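PDB 3EXZ: MaoC-like dehydratase from Rhodospirillum rubrum, which probably catalyses the reversible hydration of an enoyl thioester, as other hot-dog enzymes of the MaoC family do. Local coordinates for residues D34-P37 with F38-D41; S56-H59 with T60-I63; I63-R66 with L67-T70. All coordinates share one frame; numbering follows the deposited sequence.

Interaction 1. Residues D34-P37 with F38-D41; sequences DPQP and FHLD
Phe38 puts its ring under Gln36 at the cost of an unfavourable torsion: chi1 is 29°, well short of a staggered position. Gln36 CB lies over the ring face, toward its rim, 4.0 Å from the centroid and 24° off the normal, a CH-pi contact. Beyond CB the glutamine chain runs beside the ring and points the same way, its amide plane steeply turned against it. The backbone bends sharply here, with Pro35 at the centre of an inverse gamma turn, followed by a short, weakly bonded helical turn. Pro37 O is gripped by two donors, Leu40 N at 3.0 Å and Asp41 N at 2.9 Å, while His39 N gives a 2.8 Å bond to Gln36 O. Round this turn the His39 ring comes back against the Asp34 carboxylate, the planes 59° apart, and Leu40 CD1 packs on Pro35 CB at 4.0 Å. The Asp-to-His spacing is consistent with the hydratase 2 motif, whose Asp and His act in the (R)-specific enoyl-CoA hydratases of this family; OD2 of Asp34 is hydrogen-bonded to Ser56 OG. Asp41 N-caps helix 42-46 through Ala44 N. His39 and Leu40 lean on Ala30 of helix 23-33, while Pro35 meets Val69 of the second subunit.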
# COMPACT_ATOMS: atom_id res chain seq x y z
N ASP A 34 7.15 3.68 -8.66
CA ASP A 34 7.21 4.98 -8.00
C ASP A 34 8.46 5.69 -8.52
O ASP A 34 9.40 5.96 -7.76
CB ASP A 34 7.32 4.81 -6.48
CG ASP A 34 6.78 5.99 -5.69
OD1 ASP A 34 6.68 7.10 -6.25
OD2 ASP A 34 6.45 5.80 -4.50
N PRO A 35 8.47 6.03 -9.83
CA PRO A 35 9.61 6.69 -10.45
C PRO A 35 9.80 8.17 -10.13
O PRO A 35 9.57 9.03 -10.97
CB PRO A 35 9.41 6.41 -11.93
CG PRO A 35 7.91 6.49 -12.08
CD PRO A 35 7.33 5.97 -10.76
N GLN A 36 10.23 8.44 -8.89
CA GLN A 36 10.48 9.79 -8.44
C GLN A 36 11.95 9.87 -8.05
O GLN A 36 12.50 8.93 -7.48
CB GLN A 36 9.61 10.13 -7.22
CG GLN A 36 8.13 9.97 -7.48
CD GLN A 36 7.25 10.63 -6.41
OE1 GLN A 36 6.88 10.01 -5.41
NE2 GLN A 36 6.94 11.90 -6.62
N PRO A 37 12.59 11.01 -8.34
CA PRO A 37 14.01 11.26 -8.04
C PRO A 37 14.48 10.73 -6.70
O PRO A 37 15.50 10.04 -6.63
CB PRO A 37 14.13 12.78 -8.12
CG PRO A 37 13.09 13.16 -9.11
CD PRO A 37 11.92 12.25 -8.80
N PHE A 38 13.76 11.06 -5.63
CA PHE A 38 14.19 10.62 -4.32
C PHE A 38 14.26 9.12 -4.07
O PHE A 38 14.85 8.67 -3.09
CB PHE A 38 13.40 11.33 -3.21
CG PHE A 38 12.01 11.72 -3.59
CD1 PHE A 38 11.74 12.99 -4.07
CD2 PHE A 38 10.96 10.84 -3.39
CE1 PHE A 38 10.43 13.39 -4.34
CE2 PHE A 38 9.65 11.22 -3.65
CZ PHE A 38 9.39 12.50 -4.13
N HIS A 39 13.68 8.33 -4.98
CA HIS A 39 13.71 6.87 -4.85
C HIS A 39 14.54 6.23 -5.97
O HIS A 39 14.68 5.01 -6.02
CB HIS A 39 12.29 6.31 -4.95
CG HIS A 39 11.36 6.83 -3.90
ND1 HIS A 39 10.10 7.30 -4.18
CD2 HIS A 39 11.54 6.99 -2.57
CE1 HIS A 39 9.54 7.73 -3.06
NE2 HIS A 39 10.40 7.56 -2.07
N LEU A 40 15.11 7.06 -6.83
CA LEU A 40 15.87 6.60 -7.99
C LEU A 40 17.32 7.03 -8.05
O LEU A 40 18.17 6.32 -8.61
CB LEU A 40 15.18 7.12 -9.27
CG LEU A 40 13.88 6.45 -9.68
CD1 LEU A 40 13.25 7.15 -10.89
CD2 LEU A 40 14.19 4.99 -9.99
N ASP A 41 17.61 8.19 -7.49
CA ASP A 41 18.96 8.73 -7.53
C ASP A 41 19.45 9.25 -6.20
O ASP A 41 18.78 10.06 -5.54
CB ASP A 41 19.03 9.84 -8.59
CG ASP A 41 20.42 10.44 -8.72
OD1 ASP A 41 21.40 9.68 -8.84
OD2 ASP A 41 20.55 11.68 -8.69

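Interaction 2. Residues S56-H59 with T60-I63; sequences SGWH and TAAI
Ser56 O begins the backbone bonding of helix 57-72, taking Thr60 N at 3.0 Å as well as His59 N, and three further i-to-i+4 bonds follow, from Ala61 N to Gly57 O, Ala62 N to Trp58 O and Ile63 N to His59 O. Ser56 is the N-cap, its OG accepting from Trp58 N at 3.1 Å on a rather bent path of 140°; the same OG is also hydrogen-bonded to OD2 of Asp34. The chief side-chain meeting is that of His59 with Ile63, one turn on. His59 swings CG anti to its own nitrogen (chi1 -179°), which carries the imidazole along the helix, and Ile63 reaches it with the extended CG1-CD1 branch. The methyl CD1 sits over one ring face, 3.9 Å from the centroid and 29° off the normal, and comes within 3.5 Å of NE2. Replacing His59 with a glycine would probably leave this methyl without its aromatic cover and Phe29, stacked on the same imidazole, without its ring partner. Trp58 and Ala61 touch more loosely, CE3 to CB at 4.5 Å. Thr60 turns its hydroxyl elsewhere, to OG1 of Thr92. The contact thus lies in the helix at the heart of the hot-dog fold: Thr60 and Ala61 face strand 132-143, Phe29 of helix 23-33 closes on His59, and the second subunit also meets the helix, its Phe33 packing on Ala62 and Ile63 and its Trp58 on Ala61.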
# COMPACT_ATOMS: atom_id res chain seq x y z
N SER A 56 10.34 3.76 -1.65
CA SER A 56 8.96 4.20 -1.81
C SER A 56 8.15 3.58 -0.64
O SER A 56 8.40 2.43 -0.24
CB SER A 56 8.39 3.65 -3.12
OG SER A 56 6.99 3.79 -3.19
N GLY A 57 7.21 4.34 -0.09
CA GLY A 57 6.35 3.83 0.97
C GLY A 57 5.64 2.59 0.44
O GLY A 57 5.36 1.66 1.20
N TRP A 58 5.38 2.55 -0.88
CA TRP A 58 4.70 1.41 -1.51
C TRP A 58 5.60 0.20 -1.67
O TRP A 58 5.12 -0.93 -1.80
CB TRP A 58 4.09 1.86 -2.83
CG TRP A 58 3.13 2.96 -2.59
CD1 TRP A 58 3.31 4.29 -2.89
CD2 TRP A 58 1.88 2.86 -1.91
NE1 TRP A 58 2.23 5.02 -2.45
CE2 TRP A 58 1.33 4.17 -1.85
CE3 TRP A 58 1.15 1.80 -1.37
CZ2 TRP A 58 0.10 4.44 -1.25
CZ3 TRP A 58 -0.08 2.07 -0.77
CH2 TRP A 58 -0.59 3.37 -0.72
N HIS A 59 6.91 0.43 -1.64
CA HIS A 59 7.88 -0.65 -1.72
C HIS A 59 7.94 -1.26 -0.30
O HIS A 59 7.93 -2.48 -0.13
CB HIS A 59 9.24 -0.10 -2.16
CG HIS A 59 10.29 -1.15 -2.30
ND1 HIS A 59 11.63 -0.84 -2.39
CD2 HIS A 59 10.21 -2.50 -2.40
CE1 HIS A 59 12.33 -1.95 -2.54
NE2 HIS A 59 11.49 -2.97 -2.55
N THR A 60 7.97 -0.40 0.72
CA THR A 60 7.97 -0.85 2.12
C THR A 60 6.67 -1.63 2.40
O THR A 60 6.70 -2.68 3.06
CB THR A 60 8.08 0.36 3.07
OG1 THR A 60 9.36 0.96 2.88
CG2 THR A 60 7.96 -0.06 4.53
N ALA A 61 5.53 -1.16 1.88
CA ALA A 61 4.26 -1.85 2.08
C ALA A 61 4.29 -3.24 1.42
O ALA A 61 3.80 -4.22 2.00
CB ALA A 61 3.08 -0.99 1.52
N ALA A 62 4.86 -3.34 0.21
CA ALA A 62 4.96 -4.63 -0.51
C ALA A 62 5.85 -5.64 0.23
O ALA A 62 5.50 -6.81 0.36
CB ALA A 62 5.48 -4.41 -1.93
N ILE A 63 7.00 -5.17 0.71
CA ILE A 63 7.94 -5.99 1.50
C ILE A 63 7.23 -6.43 2.79
O ILE A 63 7.40 -7.56 3.27
CB ILE A 63 9.21 -5.17 1.86
CG1 ILE A 63 10.07 -4.99 0.62
CG2 ILE A 63 10.00 -5.85 2.97
CD1 ILE A 63 11.23 -4.03 0.82

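Interaction 3. Residues I63-R66 with L67-T70; sequences ITMR and LLVT
Met65, modelled as selenomethionine, crosses Leu68 at about a right angle and Val69 obliquely. Its CG starts anti to the backbone N (chi1 -175°), but bends at chi2 (58°) and chi3 turn the selenomethyl end back toward both neighbours. CE is modelled too close to Val69 CG2, so the exact place of that methyl is doubtful. Round the helix, Ile63 and Leu67 meet branch to branch, CG2 to CD1 at 4.2 Å. Arg66 extends fully from CG to NE and slants across Leu67, whose CD2 stands at the edge of the guanidinium group, 4.1 Å from NH1. Thr70 is held by polar bonds instead. With chi1 at 59°, OG1 sits between the backbone N and carbonyl carbon, where it can donate to Arg66 O at 2.8 Å; Thr70 N reaches the same oxygen at 2.9 Å. Strands 13-20 and 97-109 cover Leu67, and the second subunit packs its Trp58 on Met65. The chemistry is therefore divided: Ile63, Met65, Leu67 and Leu68 meet through apolar branches, whereas at exposed Thr70 Arg66 O accepts two hydrogen bonds, and the one from OG1 is likely to restrain the rotation of the threonine side chain.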
# COMPACT_ATOMS: atom_id res chain seq x y z
N ILE A 63 7.00 -5.17 0.71
CA ILE A 63 7.94 -5.99 1.50
C ILE A 63 7.23 -6.43 2.79
O ILE A 63 7.40 -7.56 3.27
CB ILE A 63 9.21 -5.17 1.86
CG1 ILE A 63 10.07 -4.99 0.62
CG2 ILE A 63 10.00 -5.85 2.97
CD1 ILE A 63 11.23 -4.03 0.82
N THR A 64 6.42 -5.54 3.36
CA THR A 64 5.69 -5.88 4.58
C THR A 64 4.73 -7.03 4.29
O THR A 64 4.64 -7.97 5.08
CB THR A 64 4.92 -4.67 5.13
OG1 THR A 64 5.85 -3.71 5.65
CG2 THR A 64 3.96 -5.09 6.26
N MSE A 65 4.02 -6.98 3.16
CA MSE A 65 3.08 -8.06 2.85
C MSE A 65 3.83 -9.38 2.67
O MSE A 65 3.38 -10.41 3.18
CB MSE A 65 2.27 -7.74 1.59
CG MSE A 65 1.20 -8.79 1.31
SE MSE A 65 -0.05 -8.97 2.81
CE MSE A 65 0.63 -10.56 3.67
N ARG A 66 4.95 -9.37 1.95
CA ARG A 66 5.75 -10.58 1.76
C ARG A 66 6.14 -11.18 3.12
O ARG A 66 5.98 -12.38 3.34
CB ARG A 66 7.02 -10.27 0.95
CG ARG A 66 8.04 -11.41 0.95
CD ARG A 66 9.26 -11.07 0.09
NE ARG A 66 10.20 -12.18 -0.07
CZ ARG A 66 11.13 -12.53 0.82
NH1 ARG A 66 11.25 -11.88 1.97
NH2 ARG A 66 11.94 -13.55 0.56
N LEU A 67 6.67 -10.36 4.03
CA LEU A 67 7.05 -10.85 5.36
C LEU A 67 5.85 -11.40 6.11
O LEU A 67 5.95 -12.40 6.83
CB LEU A 67 7.66 -9.72 6.18
CG LEU A 67 8.98 -9.17 5.63
CD1 LEU A 67 9.49 -8.04 6.53
CD2 LEU A 67 9.99 -10.30 5.53
N LEU A 68 4.71 -10.73 5.98
CA LEU A 68 3.49 -11.15 6.64
C LEU A 68 3.06 -12.51 6.10
O LEU A 68 2.74 -13.44 6.86
CB LEU A 68 2.38 -10.12 6.40
CG LEU A 68 1.83 -9.29 7.59
CD1 LEU A 68 2.94 -8.88 8.54
CD2 LEU A 68 1.08 -8.06 7.07
N VAL A 69 3.07 -12.64 4.78
CA VAL A 69 2.63 -13.86 4.14
C VAL A 69 3.54 -15.04 4.43
O VAL A 69 3.05 -16.13 4.76
CB VAL A 69 2.49 -13.67 2.60
CG1 VAL A 69 2.44 -15.01 1.89
CG2 VAL A 69 1.23 -12.88 2.29
N THR A 70 4.84 -14.82 4.35
CA THR A 70 5.78 -15.91 4.56
C THR A 70 6.15 -16.23 6.00
O THR A 70 6.52 -17.37 6.30
CB THR A 70 7.05 -15.72 3.67
OG1 THR A 70 7.69 -14.48 3.98
CG2 THR A 70 6.65 -15.73 2.18

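The three contacts come in series along the chain, all inside the MaoC-like range. Interactions 2 and 3 are successive portions of helix 57-72, sharing Ile63, with centres about 11 Å apart, so one helix runs through both. Interaction 1 precedes them, in the turn after helix 23-33; its centre is about 13 Å from that of interaction 2, which it touches through Asp34 and Ser56, and about 23 Å from that of interaction 3, with nearest atoms about 12 Å apart. All three also touch the second subunit. The central helix, laid against the antiparallel sheet, thus joins its own fold to the dimer, and its N-terminal end adjoins the turn bearing Asp34 and His39, which probably match the hydratase pair of this family.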